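Local atomic coordinates of adhesin (PDB entry 5MY7), a protein that probably acts as a lysozyme inhibitor and adhesin of Neisseria meningitidis. Residues 63-73 and 84-92; 30-38 and 44-52. All blocks are in the same frame, centred on the assembly; numbering follows the deposited sequence.

Contact 1: residues 63-73 and 84-92; sequences INGKRVQMPVN and YGKEGGYVL
Met70 and Tyr90 meet where the two four-stranded antiparallel sheets of this all-beta, ACP-like domain are laid against each other: the edge strand 66-71 of one sheet packs on residues 84-92, a hairpin at the border of the other. The tight part centres on Met70, whose side chain is buried. Its CG stands anti to the carbonyl carbon (chi1 -61°), and a nearly anti second torsion carries SD to 3.5 Å from Tyr90 O. The bend at the last torsion (chi3 -84°) places only CE, which lies 4.1 Å from Leu92 CB. A slim, unbranched thioether suits this place because it can lie along the backbone of Tyr90 to Leu92. At its root, Met70 CB lies 3.8 Å from Tyr84 CB. Buried Tyr84 sends its hydroxyl inward to Thr56, and Val72 forms a single bridge with it that ties the sheets' borders. Gly85 sits close by with a positive phi of 115°, a conformation strained for any residue with a CB; its backbone lies against Met70, and its N donates to Pro71 O at 2.9 Å. Further along, Ile63 CD1 rests over one face of the Tyr90 ring, 4.1 Å from its centroid, in a CH-pi contact, while Val68 CG1 reaches CD1 of the same ring at 3.9 Å.

The solvent side is looser. The type II turn from Lys86 to Gly89 swings outward, with Lys86, Glu87 and Gly88 exposed. Where this turn leaves the packed part, an amide fastens it, since Asn73 can donate and accept at once: OD1 takes Lys76 N, and ND2 gives its hydrogen to Gly85 O at 3.1 Å, almost in line with the carbonyl bond.

Contact 2: residues 30-38 and 44-52; sequences AKKTVSYVC and VKVTYGFNK
Val34 and Val46 pair in the middle of an antiparallel beta hairpin, strands 31-37 and 44-50, at the edge of a four-stranded sheet; the pairing runs from Lys31 with Gly49 to Tyr36 with Val44. Backbone hydrogen bonds come in reciprocal pairs, as at Val34 and Val46, where both bonds are 2.9 Å; the Ala30 N to Phe50 O bond that ends the series is weak.

Hydroxyl bonds tie both faces. Thr33 OG1 and Thr47 OG1 are 2.8 Å apart across a non-hydrogen-bonded pair, each oxygen anti to its own carbonyl carbon (chi1 about -60°), which turns the two toward each other. On the opposite face, Tyr36 and Tyr48 suit the buried interior because their hydroxyls come together, each giving the other a polar partner.

Apolar packing fills in around them. Tyr36 CE1 lies 3.8 Å from Val46 CG2, and Val44 CG1 approaches Cys38 SG, whose disulfide to Cys121 fastens the hairpin to strand 116-121. On the tyrosine face Lys32 CG also meets Phe50 CE2. Across the threonine face, Lys45 CG presses on Thr33 CG2 at 3.3 Å, tighter than usual. Within the core, the tyrosines come from opposite directions, and Tyr48 OH donates to Tyr36 OH at 2.8 Å.

The hairpin of contact 2 is completed earlier in the sequence than contact 1, and their centres lie 13 Å apart. Strand 56-63 joins them, pairing with 43-50 on one side and 66-71 on the other, so 31-37 and 66-71 are the outermost strands of one sheet. Within the core the two contacts meet directly: Leu92 CD1 is 4.0 Å from Val46 CG1, and Tyr84 OH is 4.0 Å from Tyr48 CD1. On the outer face, Arg67 NH2 and Lys45 NZ approach to 3.3 Å, so that two positively charged groups lie side by side. A sodium ion lies about 5 Å from the side chain of Tyr90 in contact 1.

Contact 1: residues 63-73 and 84-92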
# COMPACT_ATOMS: atom_id res chain seq x y z
N ILE A 63 9.13 6.97 1.07
CA ILE A 63 9.52 7.19 -0.33
C ILE A 63 10.51 8.38 -0.31
O ILE A 63 10.18 9.48 0.21
CB ILE A 63 8.29 7.46 -1.25
CG1 ILE A 63 7.33 6.26 -1.17
CG2 ILE A 63 8.78 7.76 -2.68
CD1 ILE A 63 6.00 6.53 -1.90
N ASN A 64 11.74 8.15 -0.76
CA ASN A 64 12.86 9.18 -0.61
C ASN A 64 12.99 9.72 0.80
O ASN A 64 13.25 10.92 1.03
CB ASN A 64 12.60 10.30 -1.58
CG ASN A 64 12.65 9.84 -3.03
OD1 ASN A 64 11.80 10.18 -3.86
ND2 ASN A 64 13.65 9.06 -3.35
N GLY A 65 12.88 8.83 1.77
CA GLY A 65 13.07 9.25 3.13
C GLY A 65 11.93 9.93 3.81
O GLY A 65 12.00 10.17 5.01
N LYS A 66 10.80 10.13 3.10
CA LYS A 66 9.64 10.82 3.61
C LYS A 66 8.47 9.84 3.78
O LYS A 66 8.16 9.01 2.87
CB LYS A 66 9.24 11.94 2.67
CG LYS A 66 7.96 12.65 3.13
CD LYS A 66 7.50 13.78 2.24
CE LYS A 66 6.21 14.44 2.71
NZ LYS A 66 6.33 15.01 4.10
N ARG A 67 7.81 9.93 4.94
CA ARG A 67 6.65 9.11 5.23
C ARG A 67 5.44 9.70 4.43
O ARG A 67 5.06 10.87 4.61
CB ARG A 67 6.42 9.04 6.73
CG ARG A 67 5.42 8.03 7.14
CD ARG A 67 5.55 7.60 8.61
NE ARG A 67 6.68 6.67 8.88
CZ ARG A 67 6.80 5.40 8.43
NH1 ARG A 67 5.87 4.79 7.62
NH2 ARG A 67 7.90 4.73 8.79
N VAL A 68 4.88 8.86 3.56
CA VAL A 68 3.67 9.19 2.73
C VAL A 68 2.49 8.37 3.22
O VAL A 68 2.47 7.14 3.01
CB VAL A 68 3.97 8.95 1.23
CG1 VAL A 68 2.75 9.25 0.35
CG2 VAL A 68 5.21 9.78 0.81
N GLN A 69 1.54 9.02 3.92
CA GLN A 69 0.38 8.29 4.47
C GLN A 69 -0.81 8.34 3.48
O GLN A 69 -1.22 9.42 3.05
CB GLN A 69 -0.04 8.83 5.87
CG GLN A 69 -1.15 7.94 6.48
CD GLN A 69 -1.40 8.06 7.96
OE1 GLN A 69 -0.48 8.25 8.76
NE2 GLN A 69 -2.64 7.89 8.35
N MET A 70 -1.28 7.18 3.10
CA MET A 70 -2.38 7.03 2.11
C MET A 70 -3.61 6.39 2.77
O MET A 70 -3.58 5.21 3.16
CB MET A 70 -1.88 6.14 0.96
CG MET A 70 -0.67 6.72 0.20
SD MET A 70 0.12 5.56 -0.96
CE MET A 70 1.18 4.76 0.24
N PRO A 71 -4.69 7.18 2.99
CA PRO A 71 -5.88 6.61 3.63
C PRO A 71 -6.56 5.53 2.77
O PRO A 71 -6.57 5.69 1.54
CB PRO A 71 -6.85 7.79 3.72
CG PRO A 71 -6.42 8.70 2.63
CD PRO A 71 -4.92 8.58 2.61
N VAL A 72 -7.17 4.52 3.37
CA VAL A 72 -7.88 3.50 2.59
C VAL A 72 -8.97 4.20 1.74
O VAL A 72 -9.64 5.17 2.20
CB VAL A 72 -8.43 2.37 3.46
CG1 VAL A 72 -9.57 2.85 4.36
CG2 VAL A 72 -8.82 1.14 2.64
N ASN A 73 -9.12 3.72 0.52
CA ASN A 73 -10.09 4.28 -0.40
C ASN A 73 -11.22 3.25 -0.57
O ASN A 73 -11.14 2.32 -1.40
CB ASN A 73 -9.41 4.64 -1.73
CG ASN A 73 -10.31 5.45 -2.63
OD1 ASN A 73 -11.53 5.21 -2.68
ND2 ASN A 73 -9.74 6.41 -3.29
N TYR A 84 -5.40 2.36 -1.56
CA TYR A 84 -5.12 3.46 -0.61
C TYR A 84 -4.69 4.72 -1.36
O TYR A 84 -3.89 4.60 -2.32
CB TYR A 84 -4.01 3.06 0.38
CG TYR A 84 -4.24 1.76 1.14
CD1 TYR A 84 -3.95 0.53 0.57
CD2 TYR A 84 -4.73 1.76 2.42
CE1 TYR A 84 -4.11 -0.65 1.25
CE2 TYR A 84 -4.92 0.57 3.11
CZ TYR A 84 -4.61 -0.65 2.54
OH TYR A 84 -4.75 -1.87 3.22
N GLY A 85 -5.16 5.91 -0.93
CA GLY A 85 -4.74 7.18 -1.53
C GLY A 85 -5.88 7.90 -2.21
O GLY A 85 -6.97 7.36 -2.35
N LYS A 86 -5.60 9.14 -2.59
CA LYS A 86 -6.58 10.05 -3.18
C LYS A 86 -6.06 10.64 -4.50
O LYS A 86 -4.85 10.63 -4.73
CB LYS A 86 -7.02 11.12 -2.16
CG LYS A 86 -5.98 12.15 -1.76
CD LYS A 86 -6.43 13.00 -0.54
CE LYS A 86 -5.27 13.56 0.28
NZ LYS A 86 -4.22 14.28 -0.52
N GLU A 87 -6.96 11.18 -5.34
CA GLU A 87 -6.54 11.77 -6.61
C GLU A 87 -5.57 12.89 -6.36
O GLU A 87 -5.84 13.79 -5.56
CB GLU A 87 -7.71 12.35 -7.43
CG GLU A 87 -7.30 13.02 -8.79
CD GLU A 87 -6.46 12.14 -9.76
OE1 GLU A 87 -6.80 11.00 -9.81
OE2 GLU A 87 -5.48 12.54 -10.53
N GLY A 88 -4.45 12.85 -7.07
CA GLY A 88 -3.36 13.82 -6.87
C GLY A 88 -2.23 13.43 -5.95
O GLY A 88 -1.19 14.13 -5.92
N GLY A 89 -2.43 12.37 -5.19
CA GLY A 89 -1.41 11.80 -4.35
C GLY A 89 -0.87 10.45 -4.89
O GLY A 89 -1.24 9.94 -5.97
N TYR A 90 0.00 9.86 -4.09
CA TYR A 90 0.45 8.48 -4.34
C TYR A 90 -0.73 7.52 -4.10
O TYR A 90 -1.55 7.74 -3.16
CB TYR A 90 1.66 8.09 -3.44
CG TYR A 90 2.97 8.73 -3.90
CD1 TYR A 90 3.34 10.01 -3.46
CD2 TYR A 90 3.85 8.05 -4.72
CE1 TYR A 90 4.52 10.59 -3.88
CE2 TYR A 90 5.05 8.62 -5.15
CZ TYR A 90 5.38 9.90 -4.72
OH TYR A 90 6.57 10.48 -5.12
N VAL A 91 -0.75 6.40 -4.85
CA VAL A 91 -1.81 5.39 -4.73
C VAL A 91 -1.20 3.99 -4.64
O VAL A 91 -0.44 3.57 -5.55
CB VAL A 91 -2.80 5.48 -5.93
CG1 VAL A 91 -3.85 4.36 -5.88
CG2 VAL A 91 -3.51 6.85 -5.94
N LEU A 92 -1.55 3.28 -3.57
CA LEU A 92 -1.09 1.90 -3.35
C LEU A 92 -2.22 0.90 -3.66
O LEU A 92 -3.33 1.07 -3.14
CB LEU A 92 -0.53 1.71 -1.94
CG LEU A 92 0.14 0.35 -1.59
CD1 LEU A 92 1.16 0.56 -0.47
CD2 LEU A 92 -0.80 -0.78 -1.20

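Contact 2: residues 30-38 and 44-52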
# COMPACT_ATOMS: atom_id res chain seq x y z
N ALA A 30 -3.62 -0.43 15.94
CA ALA A 30 -2.59 -1.49 15.70
C ALA A 30 -1.92 -1.30 14.34
O ALA A 30 -2.61 -1.17 13.33
CB ALA A 30 -3.22 -2.88 15.79
N LYS A 31 -0.59 -1.30 14.33
CA LYS A 31 0.24 -1.17 13.12
C LYS A 31 1.00 -2.47 12.84
O LYS A 31 1.44 -3.15 13.76
CB LYS A 31 1.28 -0.05 13.32
CG LYS A 31 0.71 1.32 13.62
CD LYS A 31 1.83 2.32 13.84
CE LYS A 31 1.26 3.65 14.24
NZ LYS A 31 2.35 4.62 14.50
N LYS A 32 1.15 -2.76 11.54
CA LYS A 32 2.04 -3.87 11.07
C LYS A 32 2.87 -3.40 9.87
O LYS A 32 2.33 -2.78 8.95
CB LYS A 32 1.22 -5.11 10.63
CG LYS A 32 0.27 -5.72 11.66
CD LYS A 32 0.99 -6.38 12.83
CE LYS A 32 0.02 -6.67 13.96
NZ LYS A 32 0.79 -7.12 15.15
N THR A 33 4.16 -3.74 9.85
CA THR A 33 5.08 -3.26 8.80
C THR A 33 5.57 -4.44 7.95
O THR A 33 5.93 -5.50 8.50
CB THR A 33 6.25 -2.49 9.44
OG1 THR A 33 5.74 -1.35 10.16
CG2 THR A 33 7.26 -2.01 8.39
N VAL A 34 5.61 -4.23 6.64
CA VAL A 34 6.09 -5.22 5.66
C VAL A 34 7.18 -4.55 4.79
O VAL A 34 6.99 -3.40 4.32
CB VAL A 34 4.95 -5.79 4.75
CG1 VAL A 34 5.48 -6.82 3.77
CG2 VAL A 34 3.84 -6.35 5.61
N SER A 35 8.31 -5.26 4.60
CA SER A 35 9.37 -4.81 3.67
C SER A 35 9.26 -5.57 2.36
O SER A 35 9.07 -6.80 2.37
CB SER A 35 10.78 -5.02 4.31
OG SER A 35 10.89 -4.18 5.45
N TYR A 36 9.37 -4.82 1.24
CA TYR A 36 9.20 -5.34 -0.13
C TYR A 36 10.42 -5.13 -1.03
O TYR A 36 11.17 -4.16 -0.82
CB TYR A 36 8.01 -4.66 -0.83
CG TYR A 36 6.67 -4.80 -0.11
CD1 TYR A 36 6.30 -3.91 0.86
CD2 TYR A 36 5.76 -5.82 -0.47
CE1 TYR A 36 5.06 -4.03 1.53
CE2 TYR A 36 4.55 -5.97 0.17
CZ TYR A 36 4.20 -5.07 1.19
OH TYR A 36 2.99 -5.17 1.85
N VAL A 37 10.59 -6.04 -2.01
CA VAL A 37 11.54 -5.89 -3.15
C VAL A 37 10.66 -5.88 -4.42
O VAL A 37 9.76 -6.75 -4.62
CB VAL A 37 12.64 -6.99 -3.15
CG1 VAL A 37 13.46 -6.92 -1.90
CG2 VAL A 37 12.05 -8.37 -3.28
N CYS A 38 10.96 -4.92 -5.29
CA CYS A 38 10.18 -4.64 -6.50
C CYS A 38 11.03 -4.75 -7.77
O CYS A 38 12.25 -5.09 -7.70
CB CYS A 38 9.56 -3.24 -6.38
SG CYS A 38 8.78 -2.83 -4.79
N VAL A 44 10.94 -0.93 -0.65
CA VAL A 44 10.03 -0.06 0.10
C VAL A 44 9.48 -0.76 1.34
O VAL A 44 9.14 -1.97 1.27
CB VAL A 44 8.89 0.51 -0.84
CG1 VAL A 44 7.96 -0.59 -1.39
CG2 VAL A 44 8.08 1.60 -0.14
N LYS A 45 9.34 0.01 2.43
CA LYS A 45 8.76 -0.46 3.68
C LYS A 45 7.40 0.23 3.86
O LYS A 45 7.33 1.49 3.84
CB LYS A 45 9.70 -0.11 4.85
CG LYS A 45 9.39 -0.72 6.19
CD LYS A 45 10.52 -0.46 7.22
CE LYS A 45 10.72 1.05 7.55
NZ LYS A 45 9.50 1.91 7.93
N VAL A 46 6.36 -0.57 4.10
CA VAL A 46 4.99 -0.04 4.26
C VAL A 46 4.40 -0.48 5.58
O VAL A 46 4.48 -1.66 5.94
CB VAL A 46 4.03 -0.52 3.11
CG1 VAL A 46 2.63 0.13 3.23
CG2 VAL A 46 4.66 -0.21 1.75
N THR A 47 3.81 0.48 6.30
CA THR A 47 3.13 0.27 7.57
C THR A 47 1.61 0.40 7.37
O THR A 47 1.15 1.43 6.85
CB THR A 47 3.65 1.23 8.65
OG1 THR A 47 5.06 1.03 8.83
CG2 THR A 47 2.90 1.01 10.00
N TYR A 48 0.88 -0.65 7.75
CA TYR A 48 -0.57 -0.69 7.65
C TYR A 48 -1.19 -0.50 9.03
O TYR A 48 -0.78 -1.17 10.02
CB TYR A 48 -1.05 -2.01 7.03
CG TYR A 48 -0.45 -2.31 5.67
CD1 TYR A 48 -1.00 -1.76 4.50
CD2 TYR A 48 0.70 -3.10 5.51
CE1 TYR A 48 -0.45 -1.99 3.25
CE2 TYR A 48 1.24 -3.34 4.26
CZ TYR A 48 0.68 -2.77 3.13
OH TYR A 48 1.21 -3.01 1.86
N GLY A 49 -2.20 0.39 9.08
CA GLY A 49 -3.05 0.54 10.27
C GLY A 49 -4.30 -0.32 10.23
O GLY A 49 -4.94 -0.46 9.17
N PHE A 50 -4.62 -0.91 11.38
CA PHE A 50 -5.79 -1.80 11.53
C PHE A 50 -6.69 -1.34 12.67
O PHE A 50 -6.16 -1.04 13.73
CB PHE A 50 -5.31 -3.21 11.86
CG PHE A 50 -4.69 -3.96 10.70
CD1 PHE A 50 -5.48 -4.75 9.86
CD2 PHE A 50 -3.33 -3.89 10.47
CE1 PHE A 50 -4.92 -5.45 8.80
CE2 PHE A 50 -2.76 -4.60 9.43
CZ PHE A 50 -3.54 -5.36 8.59
N ASN A 51 -8.01 -1.23 12.43
CA ASN A 51 -8.96 -0.79 13.49
C ASN A 51 -9.42 -1.99 14.33
O ASN A 51 -9.02 -3.14 14.04
CB ASN A 51 -10.12 0.03 12.91
CG ASN A 51 -11.18 -0.80 12.22
OD1 ASN A 51 -11.04 -1.99 12.01
ND2 ASN A 51 -12.28 -0.12 11.83
N LYS A 52 -10.30 -1.75 15.30
CA LYS A 52 -10.81 -2.81 16.19
C LYS A 52 -11.78 -3.80 15.51
O LYS A 52 -12.12 -4.84 16.09
CB LYS A 52 -11.45 -2.20 17.43
CG LYS A 52 -10.50 -1.37 18.23
CD LYS A 52 -11.19 -0.60 19.36
CE LYS A 52 -10.31 0.58 19.81
NZ LYS A 52 -11.02 1.65 20.56